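Long-range contacts in alanine racemase, biosynthetic (Pseudomonas aeruginosa PAO1, PDB 6A2F), which belongs to the alanine racemase family of pyridoxal-phosphate enzymes, built from an N-terminal TIM-barrel domain and a C-terminal domain rich in beta strands: residues Ile13-Tyr17 against Ala48-Asp54; Leu4-Leu10 against Val352-Ser357. All blocks are in the same frame, centred on the assembly; numbering follows the deposited sequence.

Interaction 1: Ile13-Tyr17 against Ala48-Asp54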
loop_
_atom_site.group_PDB
_atom_site.type_symbol
_atom_site.label_atom_id
_atom_site.label_comp_id
_atom_site.label_asym_id
_atom_site.label_seq_id
_atom_site.Cartn_x
_atom_site.Cartn_y
_atom_site.Cartn_z
ATOM N N ILE A 13 3.508 21.582 -5.270
ATOM C CA ILE A 13 2.163 21.519 -4.691
ATOM C C ILE A 13 1.572 22.928 -4.563
ATOM O O ILE A 13 0.402 23.144 -4.895
ATOM C CB ILE A 13 2.154 20.772 -3.336
ATOM C CG1 ILE A 13 2.489 19.292 -3.555
ATOM C CG2 ILE A 13 0.808 20.919 -2.628
ATOM C CD1 ILE A 13 2.862 18.528 -2.301
ATOM N N ARG A 14 2.384 23.879 -4.099
ATOM C CA ARG A 14 1.975 25.289 -4.042
ATOM C C ARG A 14 1.578 25.798 -5.430
ATOM O O ARG A 14 0.554 26.463 -5.579
ATOM C CB ARG A 14 3.083 26.174 -3.450
ATOM C CG ARG A 14 3.399 25.902 -1.985
ATOM C CD ARG A 14 4.331 26.952 -1.397
ATOM N NE ARG A 14 3.625 28.184 -1.059
ATOM C CZ ARG A 14 4.190 29.267 -0.529
ATOM N NH1 ARG A 14 5.492 29.295 -0.269
ATOM N NH2 ARG A 14 3.450 30.334 -0.259
ATOM N N HIS A 15 2.392 25.469 -6.434
ATOM C CA HIS A 15 2.121 25.816 -7.834
ATOM C C HIS A 15 0.792 25.232 -8.328
ATOM O O HIS A 15 -0.032 25.952 -8.895
ATOM C CB HIS A 15 3.279 25.357 -8.735
ATOM C CG HIS A 15 3.077 25.662 -10.189
ATOM N ND1 HIS A 15 2.366 24.833 -11.032
ATOM C CD2 HIS A 15 3.492 26.704 -10.947
ATOM C CE1 HIS A 15 2.348 25.356 -12.245
ATOM N NE2 HIS A 15 3.023 26.490 -12.220
ATOM N N ASN A 16 0.590 23.935 -8.103
ATOM C CA ASN A 16 -0.612 23.255 -8.571
ATOM C C ASN A 16 -1.864 23.772 -7.872
ATOM O O ASN A 16 -2.935 23.847 -8.485
ATOM C CB ASN A 16 -0.491 21.746 -8.386
ATOM C CG ASN A 16 0.642 21.141 -9.191
ATOM O OD1 ASN A 16 1.053 21.673 -10.228
ATOM N ND2 ASN A 16 1.156 20.016 -8.715
ATOM N N TYR A 17 -1.726 24.134 -6.597
ATOM C CA TYR A 17 -2.828 24.726 -5.842
ATOM C C TYR A 17 -3.256 26.087 -6.403
ATOM O O TYR A 17 -4.450 26.357 -6.534
ATOM C CB TYR A 17 -2.492 24.846 -4.353
ATOM C CG TYR A 17 -3.641 25.417 -3.557
ATOM C CD1 TYR A 17 -4.753 24.635 -3.247
ATOM C CD2 TYR A 17 -3.633 26.747 -3.142
ATOM C CE1 TYR A 17 -5.821 25.154 -2.538
ATOM C CE2 TYR A 17 -4.696 27.275 -2.428
ATOM C CZ TYR A 17 -5.790 26.475 -2.130
ATOM O OH TYR A 17 -6.854 26.988 -1.421
ATOM N N ALA A 48 3.378 23.753 3.936
ATOM C CA ALA A 48 3.629 24.461 2.688
ATOM C C ALA A 48 2.413 25.287 2.241
ATOM O O ALA A 48 2.578 26.382 1.695
ATOM C CB ALA A 48 4.045 23.482 1.604
ATOM N N LEU A 49 1.206 24.764 2.483
ATOM C CA LEU A 49 -0.050 25.442 2.126
ATOM C C LEU A 49 -0.716 26.130 3.330
ATOM O O LEU A 49 -1.923 26.411 3.313
ATOM C CB LEU A 49 -1.032 24.455 1.473
ATOM C CG LEU A 49 -0.657 23.773 0.148
ATOM C CD1 LEU A 49 -1.615 22.627 -0.150
ATOM C CD2 LEU A 49 -0.604 24.755 -1.021
ATOM N N HIS A 50 0.079 26.406 4.365
ATOM C CA HIS A 50 -0.410 26.991 5.618
ATOM C C HIS A 50 -1.135 28.323 5.402
ATOM O O HIS A 50 -2.197 28.556 5.980
ATOM C CB HIS A 50 0.752 27.168 6.601
ATOM C CG HIS A 50 0.331 27.619 7.963
ATOM N ND1 HIS A 50 0.292 26.770 9.050
ATOM C CD2 HIS A 50 -0.070 28.829 8.417
ATOM C CE1 HIS A 50 -0.118 27.440 10.113
ATOM N NE2 HIS A 50 -0.345 28.690 9.754
ATOM N N ASP A 51 -0.559 29.181 4.563
ATOM C CA ASP A 51 -1.126 30.496 4.272
ATOM C C ASP A 51 -1.783 30.554 2.899
ATOM O O ASP A 51 -2.738 31.298 2.701
ATOM C CB ASP A 51 -0.050 31.577 4.391
ATOM C CG ASP A 51 0.707 31.506 5.708
ATOM O OD1 ASP A 51 0.049 31.487 6.774
ATOM O OD2 ASP A 51 1.960 31.463 5.683
ATOM N N ASP A 52 -1.269 29.764 1.957
ATOM C CA ASP A 52 -1.801 29.709 0.592
ATOM C C ASP A 52 -3.250 29.235 0.543
ATOM O O ASP A 52 -4.060 29.790 -0.201
ATOM C CB ASP A 52 -0.955 28.785 -0.292
ATOM C CG ASP A 52 0.358 29.413 -0.731
ATOM O OD1 ASP A 52 0.723 30.504 -0.237
ATOM O OD2 ASP A 52 1.039 28.797 -1.577
ATOM N N ALA A 53 -3.560 28.204 1.330
ATOM C CA ALA A 53 -4.843 27.511 1.232
ATOM C C ALA A 53 -5.984 28.278 1.894
ATOM O O ALA A 53 -5.826 28.837 2.978
ATOM C CB ALA A 53 -4.738 26.108 1.810
ATOM N N ASP A 54 -7.132 28.292 1.228
ATOM C CA ASP A 54 -8.335 28.904 1.782
ATOM C C ASP A 54 -8.905 28.032 2.892
ATOM O O ASP A 54 -9.567 28.525 3.795
ATOM C CB ASP A 54 -9.382 29.122 0.687
ATOM C CG ASP A 54 -8.842 29.915 -0.491
ATOM O OD1 ASP A 54 -8.029 30.842 -0.272
ATOM O OD2 ASP A 54 -9.232 29.610 -1.639
HETATM O O HOH W 1 -0.338 28.193 -3.734
#

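Interaction 2: Leu4-Leu10 against Val352-Ser357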
loop_
_atom_site.group_PDB
_atom_site.type_symbol
_atom_site.label_atom_id
_atom_site.label_comp_id
_atom_site.label_asym_id
_atom_site.label_seq_id
_atom_site.Cartn_x
_atom_site.Cartn_y
_atom_site.Cartn_z
ATOM N N LEU A 4 16.229 3.773 -1.349
ATOM C CA LEU A 4 14.869 4.085 -1.775
ATOM C C LEU A 4 14.350 5.301 -1.027
ATOM O O LEU A 4 14.233 5.293 0.207
ATOM C CB LEU A 4 13.926 2.897 -1.576
ATOM C CG LEU A 4 12.488 3.132 -2.041
ATOM C CD1 LEU A 4 12.396 3.218 -3.558
ATOM C CD2 LEU A 4 11.594 2.025 -1.523
ATOM N N VAL A 5 14.044 6.347 -1.788
ATOM C CA VAL A 5 13.618 7.624 -1.226
ATOM C C VAL A 5 12.487 8.232 -2.059
ATOM O O VAL A 5 12.554 8.265 -3.291
ATOM C CB VAL A 5 14.799 8.626 -1.106
ATOM C CG1 VAL A 5 14.314 9.991 -0.652
ATOM C CG2 VAL A 5 15.859 8.117 -0.140
ATOM N N ALA A 6 11.445 8.693 -1.371
ATOM C CA ALA A 6 10.387 9.472 -1.999
ATOM C C ALA A 6 10.665 10.963 -1.777
ATOM O O ALA A 6 10.495 11.485 -0.672
ATOM C CB ALA A 6 9.025 9.078 -1.445
ATOM N N THR A 7 11.123 11.633 -2.829
ATOM C CA THR A 7 11.403 13.061 -2.773
ATOM C C THR A 7 10.138 13.823 -3.146
ATOM O O THR A 7 9.568 13.616 -4.226
ATOM C CB THR A 7 12.581 13.436 -3.700
ATOM O OG1 THR A 7 13.749 12.722 -3.282
ATOM C CG2 THR A 7 12.875 14.935 -3.657
ATOM N N VAL A 8 9.704 14.689 -2.235
ATOM C CA VAL A 8 8.488 15.468 -2.415
ATOM C C VAL A 8 8.827 16.938 -2.670
ATOM O O VAL A 8 9.524 17.584 -1.872
ATOM C CB VAL A 8 7.538 15.331 -1.204
ATOM C CG1 VAL A 8 6.244 16.100 -1.433
ATOM C CG2 VAL A 8 7.234 13.868 -0.917
ATOM N N ASP A 9 8.342 17.452 -3.799
ATOM C CA ASP A 9 8.506 18.858 -4.150
ATOM C C ASP A 9 7.311 19.665 -3.641
ATOM O O ASP A 9 6.256 19.717 -4.286
ATOM C CB ASP A 9 8.677 19.020 -5.667
ATOM C CG ASP A 9 9.035 20.444 -6.073
ATOM O OD1 ASP A 9 8.950 21.366 -5.232
ATOM O OD2 ASP A 9 9.407 20.647 -7.245
ATOM N N LEU A 10 7.494 20.299 -2.485
ATOM C CA LEU A 10 6.429 21.062 -1.835
ATOM C C LEU A 10 6.009 22.304 -2.622
ATOM O O LEU A 10 4.836 22.672 -2.631
ATOM C CB LEU A 10 6.816 21.433 -0.402
ATOM C CG LEU A 10 6.939 20.284 0.611
ATOM C CD1 LEU A 10 7.589 20.772 1.897
ATOM C CD2 LEU A 10 5.598 19.618 0.903
ATOM N N VAL A 352 9.292 3.824 3.391
ATOM C CA VAL A 352 9.922 4.658 2.374
ATOM C C VAL A 352 10.087 6.059 2.955
ATOM O O VAL A 352 9.095 6.757 3.173
ATOM C CB VAL A 352 9.085 4.726 1.080
ATOM C CG1 VAL A 352 9.788 5.577 0.029
ATOM C CG2 VAL A 352 8.806 3.327 0.555
ATOM N N PRO A 353 11.339 6.468 3.236
ATOM C CA PRO A 353 11.547 7.801 3.803
ATOM C C PRO A 353 11.135 8.903 2.838
ATOM O O PRO A 353 11.269 8.750 1.624
ATOM C CB PRO A 353 13.059 7.854 4.068
ATOM C CG PRO A 353 13.651 6.762 3.252
ATOM C CD PRO A 353 12.596 5.702 3.148
ATOM N N ARG A 354 10.620 9.995 3.387
ATOM C CA ARG A 354 10.269 11.156 2.593
ATOM C C ARG A 354 11.346 12.223 2.777
ATOM O O ARG A 354 11.723 12.531 3.909
ATOM C CB ARG A 354 8.890 11.698 3.010
ATOM C CG ARG A 354 7.773 10.659 3.152
ATOM C CD ARG A 354 7.479 9.952 1.836
ATOM N NE ARG A 354 6.099 9.484 1.717
ATOM C CZ ARG A 354 5.672 8.265 2.043
ATOM N NH1 ARG A 354 6.509 7.357 2.531
ATOM N NH2 ARG A 354 4.395 7.950 1.877
ATOM N N ARG A 355 11.862 12.754 1.668
ATOM C CA ARG A 355 12.745 13.931 1.695
ATOM C C ARG A 355 12.013 15.100 1.051
ATOM O O ARG A 355 11.291 14.918 0.067
ATOM C CB ARG A 355 14.069 13.696 0.947
ATOM C CG ARG A 355 15.015 12.625 1.488
ATOM C CD ARG A 355 15.502 12.862 2.912
ATOM N NE ARG A 355 14.690 12.123 3.881
ATOM C CZ ARG A 355 15.123 11.674 5.059
ATOM N NH1 ARG A 355 14.292 11.011 5.858
ATOM N NH2 ARG A 355 16.381 11.879 5.444
ATOM N N TYR A 356 12.213 16.298 1.591
ATOM C CA TYR A 356 11.502 17.475 1.099
ATOM C C TYR A 356 12.449 18.494 0.494
ATOM O O TYR A 356 13.443 18.877 1.107
ATOM C CB TYR A 356 10.599 18.056 2.195
ATOM C CG TYR A 356 9.521 17.069 2.591
ATOM C CD1 TYR A 356 8.304 17.027 1.911
ATOM C CD2 TYR A 356 9.738 16.139 3.610
ATOM C CE1 TYR A 356 7.324 16.104 2.250
ATOM C CE2 TYR A 356 8.769 15.210 3.954
ATOM C CZ TYR A 356 7.562 15.194 3.272
ATOM O OH TYR A 356 6.589 14.274 3.611
ATOM N N SER A 357 12.142 18.911 -0.731
ATOM C CA SER A 357 13.090 19.666 -1.541
ATOM C C SER A 357 12.970 21.181 -1.394
ATOM O O SER A 357 11.869 21.729 -1.245
ATOM C CB SER A 357 13.009 19.247 -3.016
ATOM O OG SER A 357 11.720 19.476 -3.555
#

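Interaction 1: Ile13-Tyr17 against Ala48-Asp54
In the TIM-barrel domain, helix 10-22 packs here against the loop that leads from helix 42-48 into strand 55-58. Tyr17 buries more surface than any other residue of this contact. Its ring lies along the loop, with CZ 4.1 Å from CB of Ala53, and its hydroxyl reaches the chain just before strand 55-58. There Tyr17 OH accepts a hydrogen bond from Asp54 N at 3.0 Å and also bonds to the carbonyl of Ala29, so the phenol brings a polar end to two neighbouring pieces of backbone while its carbons pack on Leu49 and Ala53. Leu49, where the chain leaves helix 42-48, supplies the apolar part of the contact. Ile13 and Tyr17 are one helical turn apart, and the leucine branches into both: CD1 of Leu49 is 3.9 Å from CG2 of Ile13, and CD2 of Leu49 is 3.8 Å from CB of Tyr17. Arg14 works at the exposed border, where a long, charged side chain can span the gap over Ala48. It meets Asp52 in a two-pronged salt bridge, Arg14 NE to Asp52 OD2 and Arg14 NH2 to Asp52 OD1, each 2.7 Å. A water bridges the backbone of the helix to the same carboxylate, donating to Arg14 O at 2.7 Å and to Asp52 OD2 at 2.6 Å.

Interaction 2: Leu4-Leu10 against Val352-Ser357
Val352 opens the segment with apolar packing: its CG2 lies 3.7 Å from CD2 of Leu4 and its CG1 3.9 Å from CB of Ala6. Pro353 has no amide hydrogen to give, but its carbonyl serves the pairing, with Ala6 N to Pro353 O at 3.0 Å. At Arg354 the small Ala6 leaves room for the long side chain, whose CD is 3.7 Å from Ala6 CB; NH1 of Arg354 turns back to O of Val352 at 2.7 Å, and NH2 of Arg354 bonds to the carbonyls of Gly39 and Val348. These strands run parallel, so Ala6 bonds to the residues flanking Arg354, returning its O to Arg355 N at 3.0 Å. Strand 4-8, at the start of the chain, is thereby added to the mixed sheet of the strand-rich C-terminal domain, between 354-356 and 234-246. Arg355 O next accepts from Val8 N at 2.8 Å, while its CG packs 3.5 Å from CG1 of Val5. Tyr356 suits its place by setting apolar ring carbons beside Val8 and Leu10, CE1 being 3.5 Å from Val8 CB, while its hydroxyl reaches the carbonyl of His40. Finally Ser357 N donates to Val8 O at 3.1 Å.

Overall arrangement
Strand 4-8 runs directly into helix 10-22, so the two contacts use consecutive elements of the chain: interaction 2 seats the strand in the mixed sheet, and interaction 1 packs the helix in the barrel domain. Both are partly buried, each with one exposed arginine at its border, Arg14 in interaction 1 and Arg355 in interaction 2. Their chemistry follows their place. Regular backbone hydrogen bonds hold 4-10 to 352-357, whereas 13-17 meets 48-54 through side chains: a salt bridge, a tyrosine hydroxyl and a leucine packed on one face of the helix. The centres lie about 18 Å apart, yet apolar packing joins them, with Ala48 CB 4.0 Å from Leu10 CB and Ile13 CD1 4.3 Å from Val8 CG1.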